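Local coordinates for structural PPIase-like protein L605 (Mimivirus, PDB 2OSE) that belongs to the cyclophilin-type peptidyl-prolyl isomerases, forms a homotrimer and probably shares the family's prolyl isomerase activity and cyclosporin A binding, at residues F81-I95 against S145-V159. Residues are numbered along the deposited sequence; the frame is centred on the assembly and turned at random.
Sequences FHNVLHNNYIVSGDI and STFMITLDDIRPSNV
Ile90 and Ile149 exchange two backbone hydrogen bonds (Ile90 N to Ile149 O 2.9 Å, Ile149 N to Ile90 O 3.0 Å), and Ser92 and Phe147 form the next such pair, joining strands 89-92 and 147-150 antiparallel. Beyond one strand end, Leu151 N donates almost straight to Asn88 O (2.7 Å), approaching from above the carbonyl plane. At the other end, Ser145 OG donates to Gly93 O (2.6 Å) in the carbonyl plane of Gly93, and is also hydrogen-bonded to Gly104 N. The Asn88 amide ties the two loops together: OD1 receives Val159 N on a lone pair (2.9 Å), while ND2 donates to His86 O, which fixes the amide's rotation. Asn88 and Tyr89, both facing Leu85, make a classic beta bulge within the hairpin.

On the sheet face bearing Tyr89, Val91 and Met148, the methionine extends anti to its backbone N (chi1 -179°) and bends at chi3 (-75°). CE thereby sits over the Tyr89 ring, 4.1 Å from its centroid, a CH-pi contact opposite Leu85 CB on the other ring face, while SD lies oblique to the ring, a Met-aromatic contact. CE also touches Val91 CG2. On the reverse face, Ser92 CB meets Phe147 CZ (3.8 Å), and Ile90 CG2 packs against both methyls of Leu151.

This reverse face turns inward: Ile90 and Ile149, with Leu151 beyond the strand, meet helix 177-186, while Ser92 and Phe147, with Phe81, meet Ile200 of strand 198-205. Tyr89 and Val91 pack on Ala191 and Gly192, respectively, of a second subunit, placing the outer face at the trimer interface; strand 147-150 also pairs antiparallel with strand 128-135 in the cyclophilin beta-barrel sheet.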
ATOM      1  N   PHE A  81      -4.537 -12.094  -6.033  1.00 32.67           N
ATOM      2  CA  PHE A  81      -5.338 -11.014  -6.572  1.00 33.46           C
ATOM      3  C   PHE A  81      -4.841  -9.764  -5.878  1.00 35.23           C
ATOM      4  O   PHE A  81      -5.071  -9.592  -4.680  1.00 35.94           O
ATOM      5  CB  PHE A  81      -6.840 -11.278  -6.386  1.00 31.89           C
ATOM      6  CG  PHE A  81      -7.356 -12.335  -7.328  1.00 28.89           C
ATOM      7  CD1 PHE A  81      -7.767 -11.988  -8.627  1.00 27.62           C
ATOM      8  CD2 PHE A  81      -7.341 -13.666  -6.964  1.00 28.54           C
ATOM      9  CE1 PHE A  81      -8.189 -12.978  -9.534  1.00 26.86           C
ATOM     10  CE2 PHE A  81      -7.777 -14.664  -7.850  1.00 31.09           C
ATOM     11  CZ  PHE A  81      -8.204 -14.312  -9.135  1.00 27.31           C
ATOM     12  N   HIS A  82      -4.135  -8.926  -6.635  1.00 36.75           N
ATOM     13  CA  HIS A  82      -3.300  -7.843  -6.058  1.00 37.97           C
ATOM     14  C   HIS A  82      -3.969  -6.478  -5.973  1.00 38.98           C
ATOM     15  O   HIS A  82      -3.532  -5.607  -5.194  1.00 40.96           O
ATOM     16  CB  HIS A  82      -1.918  -7.766  -6.743  1.00 37.43           C
ATOM     17  CG  HIS A  82      -1.950  -7.481  -8.223  1.00 36.17           C
ATOM     18  ND1 HIS A  82      -2.389  -6.285  -8.749  1.00 35.59           N
ATOM     19  CD2 HIS A  82      -1.512  -8.210  -9.278  1.00 34.60           C
ATOM     20  CE1 HIS A  82      -2.242  -6.294 -10.059  1.00 34.57           C
ATOM     21  NE2 HIS A  82      -1.716  -7.453 -10.408  1.00 35.90           N
ATOM     22  N   ASN A  83      -5.021  -6.280  -6.764  1.00 38.82           N
ATOM     23  CA  ASN A  83      -5.789  -5.053  -6.756  1.00 38.33           C
ATOM     24  C   ASN A  83      -7.215  -5.552  -6.781  1.00 38.85           C
ATOM     25  O   ASN A  83      -7.572  -6.372  -7.672  1.00 38.84           O
ATOM     26  CB  ASN A  83      -5.545  -4.204  -8.027  1.00 38.26           C
ATOM     27  CG  ASN A  83      -4.308  -3.309  -7.945  1.00 39.72           C
ATOM     28  OD1 ASN A  83      -4.433  -2.087  -7.902  1.00 41.29           O
ATOM     29  ND2 ASN A  83      -3.116  -3.906  -7.942  1.00 38.50           N
ATOM     30  N   VAL A  84      -8.006  -5.115  -5.799  1.00 37.53           N
ATOM     31  CA  VAL A  84      -9.389  -5.559  -5.626  1.00 36.49           C
ATOM     32  C   VAL A  84     -10.199  -4.352  -5.224  1.00 36.42           C
ATOM     33  O   VAL A  84      -9.720  -3.493  -4.442  1.00 37.21           O
ATOM     34  CB  VAL A  84      -9.568  -6.731  -4.618  1.00 36.90           C
ATOM     35  CG1 VAL A  84      -8.741  -7.964  -5.035  1.00 34.94           C
ATOM     36  CG2 VAL A  84      -9.251  -6.303  -3.155  1.00 38.26           C
ATOM     37  N   LEU A  85     -11.396  -4.242  -5.796  1.00 33.73           N
ATOM     38  CA  LEU A  85     -12.237  -3.082  -5.568  1.00 31.74           C
ATOM     39  C   LEU A  85     -13.690  -3.517  -5.506  1.00 31.19           C
ATOM     40  O   LEU A  85     -14.260  -3.940  -6.532  1.00 29.40           O
ATOM     41  CB  LEU A  85     -12.009  -2.015  -6.661  1.00 31.07           C
ATOM     42  CG  LEU A  85     -12.779  -0.705  -6.452  1.00 31.45           C
ATOM     43  CD1 LEU A  85     -12.343  -0.044  -5.128  1.00 35.48           C
ATOM     44  CD2 LEU A  85     -12.690   0.272  -7.660  1.00 30.86           C
ATOM     45  N   HIS A  86     -14.270  -3.426  -4.300  1.00 29.50           N
ATOM     46  CA  HIS A  86     -15.686  -3.770  -4.031  1.00 28.76           C
ATOM     47  C   HIS A  86     -16.610  -3.187  -5.084  1.00 28.58           C
ATOM     48  O   HIS A  86     -16.488  -2.000  -5.462  1.00 29.20           O
ATOM     49  CB  HIS A  86     -16.084  -3.334  -2.591  1.00 28.54           C
ATOM     50  CG  HIS A  86     -17.510  -3.623  -2.218  1.00 24.98           C
ATOM     51  ND1 HIS A  86     -17.957  -4.885  -1.871  1.00 27.68           N
ATOM     52  CD2 HIS A  86     -18.570  -2.797  -2.052  1.00 26.53           C
ATOM     53  CE1 HIS A  86     -19.248  -4.832  -1.577  1.00 25.06           C
ATOM     54  NE2 HIS A  86     -19.640  -3.574  -1.668  1.00 25.41           N
ATOM     55  N   ASN A  87     -17.537  -4.020  -5.572  1.00 28.65           N
ATOM     56  CA  ASN A  87     -18.550  -3.624  -6.581  1.00 28.23           C
ATOM     57  C   ASN A  87     -17.945  -3.242  -7.928  1.00 27.70           C
ATOM     58  O   ASN A  87     -18.636  -2.668  -8.777  1.00 27.09           O
ATOM     59  CB  ASN A  87     -19.449  -2.462  -6.109  1.00 29.21           C
ATOM     60  CG  ASN A  87     -20.478  -2.872  -5.095  1.00 32.42           C
ATOM     61  OD1 ASN A  87     -21.090  -2.015  -4.440  1.00 39.41           O
ATOM     62  ND2 ASN A  87     -20.694  -4.162  -4.951  1.00 31.63           N
ATOM     63  N   ASN A  88     -16.666  -3.560  -8.121  1.00 26.59           N
ATOM     64  CA  ASN A  88     -15.984  -3.204  -9.359  1.00 27.20           C
ATOM     65  C   ASN A  88     -15.240  -4.355  -9.996  1.00 26.52           C
ATOM     66  O   ASN A  88     -15.736  -4.929 -10.978  1.00 26.39           O
ATOM     67  CB  ASN A  88     -15.069  -1.975  -9.198  1.00 26.50           C
ATOM     68  CG  ASN A  88     -15.844  -0.721  -9.017  1.00 27.71           C
ATOM     69  OD1 ASN A  88     -16.081   0.048  -9.979  1.00 30.00           O
ATOM     70  ND2 ASN A  88     -16.295  -0.493  -7.780  1.00 28.79           N
ATOM     71  N   TYR A  89     -14.084  -4.714  -9.440  1.00 25.66           N
ATOM     72  CA  TYR A  89     -13.180  -5.690 -10.102  1.00 25.61           C
ATOM     73  C   TYR A  89     -12.202  -6.352  -9.174  1.00 24.89           C
ATOM     74  O   TYR A  89     -11.980  -5.890  -8.039  1.00 25.07           O
ATOM     75  CB  TYR A  89     -12.388  -5.040 -11.264  1.00 25.57           C
ATOM     76  CG  TYR A  89     -11.671  -3.732 -10.890  1.00 26.50           C
ATOM     77  CD1 TYR A  89     -10.521  -3.748 -10.098  1.00 26.73           C
ATOM     78  CD2 TYR A  89     -12.141  -2.498 -11.361  1.00 24.70           C
ATOM     79  CE1 TYR A  89      -9.855  -2.538  -9.749  1.00 29.20           C
ATOM     80  CE2 TYR A  89     -11.482  -1.274 -11.007  1.00 28.18           C
ATOM     81  CZ  TYR A  89     -10.360  -1.328 -10.200  1.00 26.84           C
ATOM     82  OH  TYR A  89      -9.720  -0.158  -9.845  1.00 31.81           O
ATOM     83  N   ILE A  90     -11.589  -7.428  -9.668  1.00 24.22           N
ATOM     84  CA  ILE A  90     -10.408  -8.002  -9.033  1.00 23.76           C
ATOM     85  C   ILE A  90      -9.344  -8.121 -10.140  1.00 24.33           C
ATOM     86  O   ILE A  90      -9.701  -8.245 -11.308  1.00 24.21           O
ATOM     87  CB  ILE A  90     -10.692  -9.386  -8.409  1.00 23.97           C
ATOM     88  CG1 ILE A  90     -11.239 -10.365  -9.462  1.00 23.90           C
ATOM     89  CG2 ILE A  90     -11.644  -9.265  -7.190  1.00 21.96           C
ATOM     90  CD1 ILE A  90     -11.469 -11.749  -8.895  1.00 25.32           C
ATOM     91  N   VAL A  91      -8.069  -8.112  -9.768  1.00 23.61           N
ATOM     92  CA  VAL A  91      -6.958  -8.094 -10.746  1.00 24.06           C
ATOM     93  C   VAL A  91      -5.879  -9.040 -10.280  1.00 24.96           C
ATOM     94  O   VAL A  91      -5.596  -9.123  -9.084  1.00 26.06           O
ATOM     95  CB  VAL A  91      -6.398  -6.646 -10.965  1.00 24.13           C
ATOM     96  CG1 VAL A  91      -5.246  -6.659 -11.946  1.00 23.89           C
ATOM     97  CG2 VAL A  91      -7.486  -5.751 -11.490  1.00 22.44           C
ATOM     98  N   SER A  92      -5.300  -9.803 -11.210  1.00 25.19           N
ATOM     99  CA  SER A  92      -4.222 -10.718 -10.884  1.00 25.94           C
ATOM    100  C   SER A  92      -3.226 -10.811 -12.047  1.00 27.36           C
ATOM    101  O   SER A  92      -3.357 -10.079 -13.008  1.00 26.66           O
ATOM    102  CB  SER A  92      -4.782 -12.105 -10.520  1.00 25.79           C
ATOM    103  OG  SER A  92      -3.779 -12.911  -9.922  1.00 26.57           O
ATOM    104  N   GLY A  93      -2.219 -11.680 -11.933  1.00 28.67           N
ATOM    105  CA  GLY A  93      -1.325 -11.943 -13.061  1.00 32.18           C
ATOM    106  C   GLY A  93       0.173 -11.804 -12.853  1.00 33.92           C
ATOM    107  O   GLY A  93       0.932 -11.944 -13.814  1.00 35.13           O
ATOM    108  N   ASP A  94       0.594 -11.520 -11.617  1.00 35.71           N
ATOM    109  CA  ASP A  94       2.025 -11.471 -11.260  1.00 38.08           C
ATOM    110  C   ASP A  94       2.593 -12.869 -11.134  1.00 38.18           C
ATOM    111  O   ASP A  94       2.788 -13.379 -10.013  1.00 38.26           O
ATOM    112  CB  ASP A  94       2.224 -10.745  -9.935  1.00 38.53           C
ATOM    113  CG  ASP A  94       2.433  -9.266 -10.104  1.00 41.27           C
ATOM    114  OD1 ASP A  94       2.214  -8.724 -11.219  1.00 41.13           O
ATOM    115  OD2 ASP A  94       2.841  -8.649  -9.100  1.00 45.45           O
ATOM    116  N   ILE A  95       2.875 -13.468 -12.288  1.00 38.21           N
ATOM    117  CA  ILE A  95       3.261 -14.870 -12.376  1.00 38.76           C
ATOM    118  C   ILE A  95       4.654 -15.181 -11.789  1.00 39.53           C
ATOM    119  O   ILE A  95       4.987 -16.349 -11.551  1.00 39.58           O
ATOM    120  CB  ILE A  95       3.126 -15.389 -13.856  1.00 39.49           C
ATOM    121  CG1 ILE A  95       3.955 -14.525 -14.806  1.00 37.84           C
ATOM    122  CG2 ILE A  95       1.641 -15.435 -14.282  1.00 36.93           C
ATOM    123  CD1 ILE A  95       4.256 -15.188 -16.159  1.00 38.08           C
ATOM    124  N   SER A 145       0.559 -10.736 -18.735  1.00 31.11           N
ATOM    125  CA  SER A 145      -0.251 -11.684 -17.966  1.00 31.06           C
ATOM    126  C   SER A 145      -1.300 -11.059 -17.019  1.00 29.40           C
ATOM    127  O   SER A 145      -2.147 -11.789 -16.476  1.00 29.43           O
ATOM    128  CB  SER A 145       0.697 -12.561 -17.152  1.00 30.74           C
ATOM    129  OG  SER A 145       1.522 -11.753 -16.309  1.00 33.47           O
ATOM    130  N   THR A 146      -1.206  -9.743 -16.792  1.00 28.12           N
ATOM    131  CA  THR A 146      -2.107  -8.987 -15.915  1.00 27.87           C
ATOM    132  C   THR A 146      -3.544  -8.902 -16.442  1.00 26.32           C
ATOM    133  O   THR A 146      -3.793  -8.412 -17.538  1.00 25.23           O
ATOM    134  CB  THR A 146      -1.603  -7.527 -15.666  1.00 28.73           C
ATOM    135  OG1 THR A 146      -0.205  -7.566 -15.320  1.00 31.09           O
ATOM    136  CG2 THR A 146      -2.408  -6.865 -14.508  1.00 27.79           C
ATOM    137  N   PHE A 147      -4.490  -9.380 -15.640  1.00 24.90           N
ATOM    138  CA  PHE A 147      -5.851  -9.507 -16.120  1.00 24.02           C
ATOM    139  C   PHE A 147      -6.840  -9.054 -15.049  1.00 23.40           C
ATOM    140  O   PHE A 147      -6.547  -9.100 -13.866  1.00 23.79           O
ATOM    141  CB  PHE A 147      -6.118 -10.966 -16.581  1.00 22.74           C
ATOM    142  CG  PHE A 147      -6.271 -11.958 -15.440  1.00 22.58           C
ATOM    143  CD1 PHE A 147      -7.490 -12.080 -14.771  1.00 24.64           C
ATOM    144  CD2 PHE A 147      -5.213 -12.755 -15.044  1.00 21.12           C
ATOM    145  CE1 PHE A 147      -7.644 -12.982 -13.750  1.00 24.81           C
ATOM    146  CE2 PHE A 147      -5.350 -13.680 -14.007  1.00 21.02           C
ATOM    147  CZ  PHE A 147      -6.563 -13.785 -13.370  1.00 22.93           C
ATOM    148  N   MET A 148      -8.019  -8.641 -15.484  1.00 23.36           N
ATOM    149  CA  MET A 148      -9.045  -8.128 -14.620  1.00 23.09           C
ATOM    150  C   MET A 148     -10.341  -8.912 -14.851  1.00 23.07           C
ATOM    151  O   MET A 148     -10.654  -9.258 -15.979  1.00 21.57           O
ATOM    152  CB  MET A 148      -9.288  -6.674 -15.012  1.00 22.75           C
ATOM    153  CG  MET A 148     -10.338  -5.952 -14.174  1.00 23.02           C
ATOM    154  SD  MET A 148     -10.713  -4.291 -14.750  1.00 26.67           S
ATOM    155  CE  MET A 148      -9.217  -3.432 -14.156  1.00 28.07           C
ATOM    156  N   ILE A 149     -11.100  -9.136 -13.771  1.00 22.88           N
ATOM    157  CA  ILE A 149     -12.484  -9.646 -13.873  1.00 21.99           C
ATOM    158  C   ILE A 149     -13.413  -8.693 -13.162  1.00 22.36           C
ATOM    159  O   ILE A 149     -13.165  -8.297 -11.992  1.00 21.53           O
ATOM    160  CB  ILE A 149     -12.605 -11.110 -13.281  1.00 21.21           C
ATOM    161  CG1 ILE A 149     -11.647 -12.066 -14.005  1.00 21.09           C
ATOM    162  CG2 ILE A 149     -14.053 -11.612 -13.336  1.00 20.88           C
ATOM    163  CD1 ILE A 149     -11.648 -13.474 -13.448  1.00 20.75           C
ATOM    164  N   THR A 150     -14.505  -8.327 -13.833  1.00 23.09           N
ATOM    165  CA  THR A 150     -15.480  -7.415 -13.235  1.00 22.96           C
ATOM    166  C   THR A 150     -16.383  -8.142 -12.240  1.00 23.46           C
ATOM    167  O   THR A 150     -16.845  -9.285 -12.507  1.00 23.03           O
ATOM    168  CB  THR A 150     -16.381  -6.703 -14.291  1.00 23.59           C
ATOM    169  OG1 THR A 150     -16.891  -7.679 -15.224  1.00 25.04           O
ATOM    170  CG2 THR A 150     -15.600  -5.639 -15.064  1.00 23.71           C
ATOM    171  N   LEU A 151     -16.714  -7.449 -11.135  1.00 23.87           N
ATOM    172  CA  LEU A 151     -17.552  -8.005 -10.054  1.00 24.61           C
ATOM    173  C   LEU A 151     -18.997  -7.576 -10.209  1.00 26.38           C
ATOM    174  O   LEU A 151     -19.890  -8.103  -9.526  1.00 26.60           O
ATOM    175  CB  LEU A 151     -17.048  -7.597  -8.655  1.00 23.98           C
ATOM    176  CG  LEU A 151     -15.645  -8.075  -8.281  1.00 22.99           C
ATOM    177  CD1 LEU A 151     -15.170  -7.438  -6.966  1.00 24.48           C
ATOM    178  CD2 LEU A 151     -15.529  -9.611  -8.199  1.00 17.63           C
ATOM    179  N   ASP A 152     -19.241  -6.617 -11.103  1.00 27.84           N
ATOM    180  CA  ASP A 152     -20.605  -6.157 -11.303  1.00 29.38           C
ATOM    181  C   ASP A 152     -20.774  -5.623 -12.709  1.00 29.98           C
ATOM    182  O   ASP A 152     -19.789  -5.517 -13.449  1.00 29.44           O
ATOM    183  CB  ASP A 152     -20.940  -5.060 -10.287  1.00 29.99           C
ATOM    184  CG  ASP A 152     -22.432  -4.947 -10.023  1.00 34.69           C
ATOM    185  OD1 ASP A 152     -23.261  -5.575 -10.741  1.00 40.09           O
ATOM    186  OD2 ASP A 152     -22.785  -4.232  -9.079  1.00 40.83           O
ATOM    187  N   ASP A 153     -22.028  -5.316 -13.066  1.00 30.43           N
ATOM    188  CA  ASP A 153     -22.366  -4.558 -14.270  1.00 33.16           C
ATOM    189  C   ASP A 153     -22.013  -3.083 -13.995  1.00 33.65           C
ATOM    190  O   ASP A 153     -21.911  -2.670 -12.840  1.00 33.18           O
ATOM    191  CB  ASP A 153     -23.885  -4.615 -14.535  1.00 33.25           C
ATOM    192  CG  ASP A 153     -24.400  -6.019 -14.786  1.00 37.76           C
ATOM    193  OD1 ASP A 153     -23.672  -6.864 -15.365  1.00 39.86           O
ATOM    194  OD2 ASP A 153     -25.567  -6.273 -14.407  1.00 44.08           O
ATOM    195  N   ILE A 154     -21.846  -2.290 -15.047  1.00 35.87           N
ATOM    196  CA  ILE A 154     -21.805  -0.834 -14.859  1.00 37.51           C
ATOM    197  C   ILE A 154     -23.086  -0.380 -14.149  1.00 38.81           C
ATOM    198  O   ILE A 154     -24.176  -0.861 -14.450  1.00 38.49           O
ATOM    199  CB  ILE A 154     -21.664  -0.067 -16.182  1.00 37.83           C
ATOM    200  CG1 ILE A 154     -20.308  -0.337 -16.832  1.00 37.25           C
ATOM    201  CG2 ILE A 154     -21.825   1.436 -15.943  1.00 38.89           C
ATOM    202  CD1 ILE A 154     -20.028   0.522 -18.080  1.00 37.80           C
ATOM    203  N   ARG A 155     -22.927   0.494 -13.162  1.00 41.00           N
ATOM    204  CA  ARG A 155     -24.038   1.257 -12.570  1.00 43.68           C
ATOM    205  C   ARG A 155     -23.518   2.603 -12.029  1.00 43.84           C
ATOM    206  O   ARG A 155     -22.299   2.765 -11.857  1.00 43.79           O
ATOM    207  CB  ARG A 155     -24.816   0.445 -11.515  1.00 43.88           C
ATOM    208  CG  ARG A 155     -23.989  -0.277 -10.468  1.00 46.67           C
ATOM    209  CD  ARG A 155     -24.811  -1.319  -9.690  1.00 46.86           C
ATOM    210  NE  ARG A 155     -25.426  -2.288 -10.595  1.00 54.95           N
ATOM    211  CZ  ARG A 155     -25.704  -3.559 -10.289  1.00 57.42           C
ATOM    212  NH1 ARG A 155     -25.419  -4.047  -9.076  1.00 60.11           N
ATOM    213  NH2 ARG A 155     -26.266  -4.354 -11.199  1.00 57.17           N
ATOM    214  N   PRO A 156     -24.426   3.599 -11.828  1.00 44.72           N
ATOM    215  CA  PRO A 156     -24.022   4.892 -11.233  1.00 44.90           C
ATOM    216  C   PRO A 156     -23.195   4.780  -9.950  1.00 44.66           C
ATOM    217  O   PRO A 156     -22.301   5.600  -9.724  1.00 44.93           O
ATOM    218  CB  PRO A 156     -25.365   5.588 -10.973  1.00 45.44           C
ATOM    219  CG  PRO A 156     -26.252   5.059 -12.073  1.00 45.49           C
ATOM    220  CD  PRO A 156     -25.852   3.608 -12.224  1.00 44.55           C
ATOM    221  N   SER A 157     -23.465   3.762  -9.141  1.00 44.63           N
ATOM    222  CA  SER A 157     -22.760   3.570  -7.866  1.00 44.54           C
ATOM    223  C   SER A 157     -21.329   3.002  -7.957  1.00 43.66           C
ATOM    224  O   SER A 157     -20.619   2.922  -6.932  1.00 44.40           O
ATOM    225  CB  SER A 157     -23.592   2.696  -6.929  1.00 44.99           C
ATOM    226  OG  SER A 157     -24.113   1.576  -7.633  1.00 46.86           O
ATOM    227  N   ASN A 158     -20.888   2.600  -9.147  1.00 41.46           N
ATOM    228  CA  ASN A 158     -19.506   2.104  -9.272  1.00 39.20           C
ATOM    229  C   ASN A 158     -18.716   2.905 -10.300  1.00 38.20           C
ATOM    230  O   ASN A 158     -19.246   3.852 -10.885  1.00 39.21           O
ATOM    231  CB  ASN A 158     -19.455   0.575  -9.524  1.00 38.69           C
ATOM    232  CG  ASN A 158     -20.103   0.159 -10.840  1.00 37.02           C
ATOM    233  OD1 ASN A 158     -19.947   0.827 -11.863  1.00 34.59           O
ATOM    234  ND2 ASN A 158     -20.836  -0.957 -10.814  1.00 35.05           N
ATOM    235  N   VAL A 159     -17.470   2.519 -10.539  1.00 37.04           N
ATOM    236  CA  VAL A 159     -16.607   3.240 -11.470  1.00 36.63           C
ATOM    237  C   VAL A 159     -16.135   2.425 -12.670  1.00 36.08           C
ATOM    238  O   VAL A 159     -15.105   2.722 -13.275  1.00 36.56           O
ATOM    239  CB  VAL A 159     -15.407   3.920 -10.756  1.00 36.88           C
ATOM    240  CG1 VAL A 159     -15.903   5.120  -9.915  1.00 38.53           C
ATOM    241  CG2 VAL A 159     -14.583   2.942  -9.906  1.00 35.87           C
TER